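Local coordinates for putative GH105 family protein (Salmonella enterica subsp. enterica serovar Paratyphi A, PDB 3QWT) that is of unknown function but is probably a glycoside hydrolase of family GH105, a family known for unsaturated rhamnogalacturonyl and related hydrolases, built on an alpha/alpha toroid, at residues R229-N234 and A294-G299; G233-T238 and Q366-L371; G299-I304 and E322-G327. All coordinates share one frame; numbering follows the deposited sequence.

Interaction 1 (R229-N234 and A294-G299); sequences RWARGN and ASATAG
Two helices of the alpha/alpha toroid meet here at their N-terminal ends: A231 and R232, in the first turn of helix 231-248, pack on S295 and A296, in the first turn of helix 294-309. The backbones come very close, with CA of R232 4.0 Å from CA of A296. The close approach is allowed by A296, whose side chain facing R232 is a single methyl. That methyl sits against the backbone of R232, A296 CB lying 3.2 Å from R232 N, and it also meets A231, CB to CB at 3.4 Å, tighter than two methyl groups usually pack.

Beyond this alanine seam the arginine reaches over to the serine. CG of R232 lies anti to the backbone N (chi1 178°), and bends further out at chi2 and chi3 carry the guanidinium to S295. There NH2 donates to S295 OG at 2.8 Å; the bond is bent, 136° at the hydrogen, with the oxygen tilted somewhat from the guanidinium plane. R232 NH2 is also hydrogen-bonded to S342. One face of the guanidinium is covered by W230 CZ2, near the rim of the group.

W230 occupies the N-cap position of helix 231-248. Its carbonyl O takes the helical N-H of N234 and also the side-chain ND2 of N234, the latter at 2.6 Å and nearly straight (168°), arriving from above the carbonyl plane. This double grip ties the start of the helix to its first turn. Across the contact, one buried hydrogen bond joins an otherwise close-packed seam; S295 OG, which accepts from R232 NH2, is also hydrogen-bonded to E293 OE1, and the serine thus probably links the arginine to that carboxylate.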
# COMPACT_ATOMS: atom_id res chain seq x y z
N ARG A 229 44.50 7.91 19.63
CA ARG A 229 43.77 6.76 19.15
C ARG A 229 43.50 5.89 20.36
O ARG A 229 44.13 4.85 20.57
CB ARG A 229 44.54 6.04 18.03
CG ARG A 229 44.76 6.95 16.84
CD ARG A 229 45.51 6.28 15.70
NE ARG A 229 45.65 7.20 14.57
CZ ARG A 229 46.71 7.99 14.38
NH1 ARG A 229 47.70 7.97 15.24
NH2 ARG A 229 46.77 8.80 13.33
N TRP A 230 42.56 6.35 21.17
CA TRP A 230 42.35 5.80 22.50
C TRP A 230 41.50 4.54 22.45
O TRP A 230 40.50 4.48 21.74
CB TRP A 230 41.72 6.87 23.40
CG TRP A 230 41.35 6.40 24.76
CD1 TRP A 230 42.16 5.81 25.66
CD2 TRP A 230 40.07 6.54 25.40
NE1 TRP A 230 41.47 5.54 26.82
CE2 TRP A 230 40.18 5.98 26.68
CE3 TRP A 230 38.83 7.06 25.00
CZ2 TRP A 230 39.12 5.93 27.58
CZ3 TRP A 230 37.76 7.01 25.90
CH2 TRP A 230 37.91 6.45 27.17
N ALA A 231 41.92 3.53 23.20
CA ALA A 231 41.30 2.21 23.12
C ALA A 231 39.82 2.20 23.50
O ALA A 231 38.96 1.90 22.66
CB ALA A 231 42.08 1.21 23.98
N ARG A 232 39.50 2.49 24.76
CA ARG A 232 38.11 2.41 25.19
C ARG A 232 37.17 3.17 24.22
O ARG A 232 36.12 2.65 23.84
CB ARG A 232 37.92 2.84 26.65
CG ARG A 232 36.43 2.81 27.06
CD ARG A 232 36.21 2.43 28.52
NE ARG A 232 36.69 3.46 29.44
CZ ARG A 232 37.73 3.30 30.25
NH1 ARG A 232 38.10 4.29 31.04
NH2 ARG A 232 38.39 2.15 30.28
N GLY A 233 37.56 4.37 23.82
CA GLY A 233 36.75 5.18 22.92
C GLY A 233 36.42 4.46 21.63
O GLY A 233 35.27 4.47 21.17
N ASN A 234 37.44 3.85 21.03
CA ASN A 234 37.28 3.09 19.79
C ASN A 234 36.33 1.92 19.99
O ASN A 234 35.52 1.56 19.11
CB ASN A 234 38.63 2.57 19.32
CG ASN A 234 39.36 3.58 18.47
OD1 ASN A 234 39.28 3.55 17.23
ND2 ASN A 234 40.07 4.49 19.13
N ALA A 294 41.91 -3.69 29.62
CA ALA A 294 40.94 -4.77 29.55
C ALA A 294 39.52 -4.38 29.11
O ALA A 294 38.84 -5.15 28.42
CB ALA A 294 40.90 -5.51 30.88
N SER A 295 39.05 -3.21 29.50
CA SER A 295 37.65 -2.88 29.24
C SER A 295 37.46 -2.55 27.76
O SER A 295 36.49 -2.98 27.14
CB SER A 295 37.14 -1.76 30.15
OG SER A 295 37.79 -0.53 29.89
N ALA A 296 38.38 -1.77 27.21
CA ALA A 296 38.40 -1.51 25.77
C ALA A 296 38.48 -2.85 25.04
O ALA A 296 37.69 -3.13 24.14
CB ALA A 296 39.59 -0.63 25.39
N THR A 297 39.45 -3.67 25.45
CA THR A 297 39.61 -5.02 24.91
C THR A 297 38.28 -5.79 24.91
O THR A 297 37.95 -6.48 23.95
CB THR A 297 40.71 -5.82 25.68
OG1 THR A 297 41.96 -5.13 25.61
CG2 THR A 297 40.89 -7.20 25.08
N ALA A 298 37.51 -5.67 25.99
CA ALA A 298 36.24 -6.39 26.09
C ALA A 298 35.22 -5.89 25.06
O ALA A 298 34.49 -6.68 24.46
CB ALA A 298 35.67 -6.31 27.50
N GLY A 299 35.17 -4.59 24.85
CA GLY A 299 34.20 -4.03 23.92
C GLY A 299 34.57 -4.50 22.53
O GLY A 299 33.71 -4.89 21.74

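Interaction 2 (G233-T238 and Q366-L371)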
# COMPACT_ATOMS: atom_id res chain seq x y z
N GLY A 233 37.56 4.37 23.82
CA GLY A 233 36.75 5.18 22.92
C GLY A 233 36.42 4.46 21.63
O GLY A 233 35.27 4.47 21.17
N ASN A 234 37.44 3.85 21.03
CA ASN A 234 37.28 3.09 19.79
C ASN A 234 36.33 1.92 19.99
O ASN A 234 35.52 1.56 19.11
CB ASN A 234 38.63 2.57 19.32
CG ASN A 234 39.36 3.58 18.47
OD1 ASN A 234 39.28 3.55 17.23
ND2 ASN A 234 40.07 4.49 19.13
N SER A 235 36.49 1.30 21.15
CA SER A 235 35.67 0.21 21.62
C SER A 235 34.18 0.60 21.52
O SER A 235 33.36 -0.20 21.08
CB SER A 235 36.09 -0.08 23.07
OG SER A 235 35.29 -1.04 23.72
N TRP A 236 33.86 1.83 21.90
CA TRP A 236 32.47 2.28 21.90
C TRP A 236 31.90 2.15 20.49
O TRP A 236 30.70 2.01 20.31
CB TRP A 236 32.34 3.74 22.33
CG TRP A 236 32.71 3.98 23.70
CD1 TRP A 236 33.47 5.00 24.15
CD2 TRP A 236 32.37 3.19 24.84
NE1 TRP A 236 33.63 4.91 25.51
CE2 TRP A 236 32.96 3.81 25.96
CE3 TRP A 236 31.61 2.03 25.02
CZ2 TRP A 236 32.84 3.29 27.25
CZ3 TRP A 236 31.48 1.51 26.32
CH2 TRP A 236 32.10 2.14 27.41
N LEU A 237 32.77 2.20 19.49
CA LEU A 237 32.28 2.13 18.13
C LEU A 237 32.13 0.71 17.68
O LEU A 237 31.16 0.37 17.00
CB LEU A 237 33.16 2.92 17.16
CG LEU A 237 32.46 4.26 16.97
CD1 LEU A 237 33.42 5.38 17.32
CD2 LEU A 237 31.89 4.39 15.56
N THR A 238 33.10 -0.12 18.04
CA THR A 238 33.03 -1.52 17.71
C THR A 238 31.78 -2.13 18.34
O THR A 238 31.27 -3.14 17.87
CB THR A 238 34.24 -2.27 18.24
OG1 THR A 238 35.36 -1.39 18.25
CG2 THR A 238 34.52 -3.45 17.35
N GLN A 366 33.29 -4.30 34.42
CA GLN A 366 32.54 -5.54 34.62
C GLN A 366 31.51 -5.76 33.51
O GLN A 366 31.31 -6.87 33.02
CB GLN A 366 31.82 -5.49 35.97
CG GLN A 366 32.69 -5.12 37.16
CD GLN A 366 33.88 -6.04 37.30
OE1 GLN A 366 35.03 -5.61 37.17
NE2 GLN A 366 33.62 -7.31 37.56
N ALA A 367 30.82 -4.69 33.14
CA ALA A 367 29.72 -4.85 32.20
C ALA A 367 30.26 -5.28 30.85
O ALA A 367 29.75 -6.21 30.23
CB ALA A 367 28.89 -3.57 32.09
N MSE A 368 31.32 -4.62 30.41
CA MSE A 368 31.89 -4.95 29.11
C MSE A 368 32.41 -6.39 29.08
O MSE A 368 32.23 -7.10 28.10
CB MSE A 368 32.94 -3.92 28.70
CG MSE A 368 32.29 -2.57 28.41
SE MSE A 368 33.52 -1.08 28.61
CE MSE A 368 34.14 -0.98 26.75
N ALA A 369 33.00 -6.84 30.18
CA ALA A 369 33.34 -8.25 30.26
C ALA A 369 32.11 -9.11 29.98
O ALA A 369 32.18 -10.09 29.25
CB ALA A 369 33.95 -8.59 31.61
N MSE A 370 30.96 -8.75 30.56
CA MSE A 370 29.81 -9.62 30.36
C MSE A 370 29.19 -9.44 29.00
O MSE A 370 28.63 -10.38 28.44
CB MSE A 370 28.79 -9.55 31.52
CG MSE A 370 28.11 -8.22 31.80
SE MSE A 370 27.27 -8.26 33.60
CE MSE A 370 28.66 -7.32 34.55
N LEU A 371 29.33 -8.25 28.43
CA LEU A 371 28.89 -8.03 27.06
C LEU A 371 29.59 -9.03 26.16
O LEU A 371 28.94 -9.84 25.49
CB LEU A 371 29.21 -6.60 26.60
CG LEU A 371 28.14 -5.52 26.63
CD1 LEU A 371 28.72 -4.25 26.04
CD2 LEU A 371 26.87 -5.94 25.86
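A Met-aromatic contact bridges helices 231-248 and 363-377 near the centre of the chain, where selenomethionine M368 (incorporated in place of methionine) reaches across to S235 and W236. The two backbones stay well apart, 9.8 Å between CA of S235 and CA of M368, and the long side chain spans the gap. Its chain is extended through chi2 (156°) and turns at chi3, which swings the terminal methyl CE toward the serine.

That methyl lies 3.2 Å from S235 OG and 3.7 Å from W236 CZ3. The selenium is nearest W236 at CH2, also 3.7 Å away. It stands 4.7 Å from the centroid of the six-membered ring and 53° off the ring normal, an oblique approach in which the two side chains cross at about a right angle. S235 OG is anti to its own backbone N (chi1 175°) and is probably hydrogen-bonded to the carbonyl O of A296 on helix 294-309, which would give the hydroxyl that borders the methyl a polar partner.

On W236 the indole NE1 is hydrogen-bonded to D169. A glycerol, probably from crystallisation, lies about 5 Å from the tryptophan side chain and may mark a pocket. The oblique Met-aromatic contact thus joins helices 231-248 and 363-377 in the buried helical core of the toroid, with helix 67-83 alongside through V71, which packs on both W236 and M368.

Interaction 3 (G299-I304 and E322-G327)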
# COMPACT_ATOMS: atom_id res chain seq x y z
N GLY A 299 35.17 -4.59 24.85
CA GLY A 299 34.20 -4.03 23.92
C GLY A 299 34.57 -4.50 22.53
O GLY A 299 33.71 -4.89 21.74
N PHE A 300 35.87 -4.48 22.25
CA PHE A 300 36.40 -4.94 20.99
C PHE A 300 35.99 -6.38 20.74
O PHE A 300 35.48 -6.72 19.69
CB PHE A 300 37.91 -4.81 21.00
CG PHE A 300 38.39 -3.39 20.88
CD1 PHE A 300 37.64 -2.45 20.20
CD2 PHE A 300 39.60 -3.01 21.44
CE1 PHE A 300 38.09 -1.14 20.07
CE2 PHE A 300 40.06 -1.71 21.31
CZ PHE A 300 39.30 -0.77 20.63
N ALA A 301 36.21 -7.23 21.74
CA ALA A 301 35.84 -8.62 21.63
C ALA A 301 34.38 -8.72 21.25
O ALA A 301 34.02 -9.41 20.30
CB ALA A 301 36.10 -9.35 22.95
N TYR A 302 33.53 -8.02 21.99
CA TYR A 302 32.10 -8.06 21.72
C TYR A 302 31.78 -7.74 20.26
O TYR A 302 31.17 -8.54 19.56
CB TYR A 302 31.34 -7.11 22.63
CG TYR A 302 29.88 -6.99 22.25
CD1 TYR A 302 28.97 -7.97 22.60
CD2 TYR A 302 29.42 -5.90 21.52
CE1 TYR A 302 27.64 -7.86 22.25
CE2 TYR A 302 28.10 -5.78 21.16
CZ TYR A 302 27.20 -6.77 21.53
OH TYR A 302 25.87 -6.65 21.17
N GLY A 303 32.21 -6.57 19.82
CA GLY A 303 31.88 -6.09 18.49
C GLY A 303 32.39 -6.99 17.39
O GLY A 303 31.66 -7.32 16.44
N ILE A 304 33.64 -7.40 17.52
CA ILE A 304 34.24 -8.27 16.53
C ILE A 304 33.49 -9.59 16.46
O ILE A 304 33.20 -10.10 15.39
CB ILE A 304 35.73 -8.49 16.80
CG1 ILE A 304 36.46 -7.16 16.70
CG2 ILE A 304 36.31 -9.51 15.82
CD1 ILE A 304 37.95 -7.22 17.06
N GLU A 322 38.59 -14.54 19.44
CA GLU A 322 38.96 -15.70 20.27
C GLU A 322 40.16 -15.44 21.17
O GLU A 322 40.15 -15.81 22.34
CB GLU A 322 39.23 -16.91 19.38
CG GLU A 322 39.77 -18.12 20.11
CD GLU A 322 38.73 -18.80 20.98
OE1 GLU A 322 37.52 -18.55 20.76
OE2 GLU A 322 39.13 -19.59 21.88
N LYS A 323 41.20 -14.80 20.62
CA LYS A 323 42.35 -14.43 21.43
C LYS A 323 41.92 -13.45 22.52
O LYS A 323 42.23 -13.65 23.69
CB LYS A 323 43.46 -13.83 20.58
CG LYS A 323 43.94 -14.75 19.49
CD LYS A 323 45.18 -14.22 18.80
CE LYS A 323 45.60 -15.15 17.67
NZ LYS A 323 46.74 -14.61 16.89
N ALA A 324 41.22 -12.38 22.14
CA ALA A 324 40.79 -11.39 23.12
C ALA A 324 39.96 -12.02 24.23
O ALA A 324 40.09 -11.65 25.39
CB ALA A 324 40.02 -10.25 22.45
N ILE A 325 39.10 -12.96 23.88
CA ILE A 325 38.24 -13.61 24.86
C ILE A 325 39.05 -14.44 25.86
O ILE A 325 38.78 -14.43 27.06
CB ILE A 325 37.15 -14.48 24.20
CG1 ILE A 325 36.06 -13.61 23.55
CG2 ILE A 325 36.53 -15.41 25.22
CD1 ILE A 325 35.25 -12.75 24.54
N ARG A 326 40.06 -15.15 25.36
CA ARG A 326 40.95 -15.90 26.23
C ARG A 326 41.67 -14.94 27.17
O ARG A 326 41.71 -15.16 28.38
CB ARG A 326 41.95 -16.73 25.40
CG ARG A 326 41.35 -18.02 24.85
CD ARG A 326 42.18 -18.60 23.72
NE ARG A 326 41.45 -19.66 23.03
CZ ARG A 326 41.86 -20.92 22.95
NH1 ARG A 326 43.02 -21.29 23.48
NH2 ARG A 326 41.12 -21.82 22.32
N GLY A 327 42.21 -13.87 26.60
CA GLY A 327 42.81 -12.80 27.38
C GLY A 327 41.89 -12.23 28.45
O GLY A 327 42.33 -12.02 29.59
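A301 carries its methyl against two residues on consecutive positions of helix 318-330, A324 and I325. Its CB is 4.1 Å from A324 CB and 3.8 Å from I325 CD1, ordinary van der Waals distances for an apolar contact. The helices come within 5.9 Å at the CA atoms of A301 and A324, a close approach that follows from the two small side chains facing each other. I325 fills in beside them: CG1 is anti to the carbonyl carbon (chi1 -73°), and a further turn at chi2 (-64°) brings the terminal CD1, rather than the CG2 branch, onto A301.

Within helix 318-330, E322 and R326 are paired one turn apart in a salt bridge. R326 NE donates to E322 OE2 at 2.6 Å, in the guanidinium plane and on the anti side of the carboxylate, while E322 OE1 is hydrogen-bonded to Y376 of helix 363-377. That last helix packs on both segments, C372 touching A301 and Y376 touching I325, whereas W281 and Q275, from the loop after helix 255-272, touch A324.

The three contacts lie in one buried region of the toroid, within its Glycosyl Hydrolase Family 88 region. Centres of interactions 1 and 2 are about 7 Å apart, 1 and 3 about 11 Å, 2 and 3 about 10 Å. Helix 231-248 serves interactions 1 and 2, and helix 294-309 serves 1 and 3. Along the chain, interaction 1 is complete before 322-327 is reached, and both segments of interaction 3 fall between the two of interaction 2. Helix 294-309 touches all three other helices: 231-248 through A296 and F300, 318-330 through A301, and 363-377 through A298 on M368 and A301 on C372. Distant parts of the sequence thus share one core.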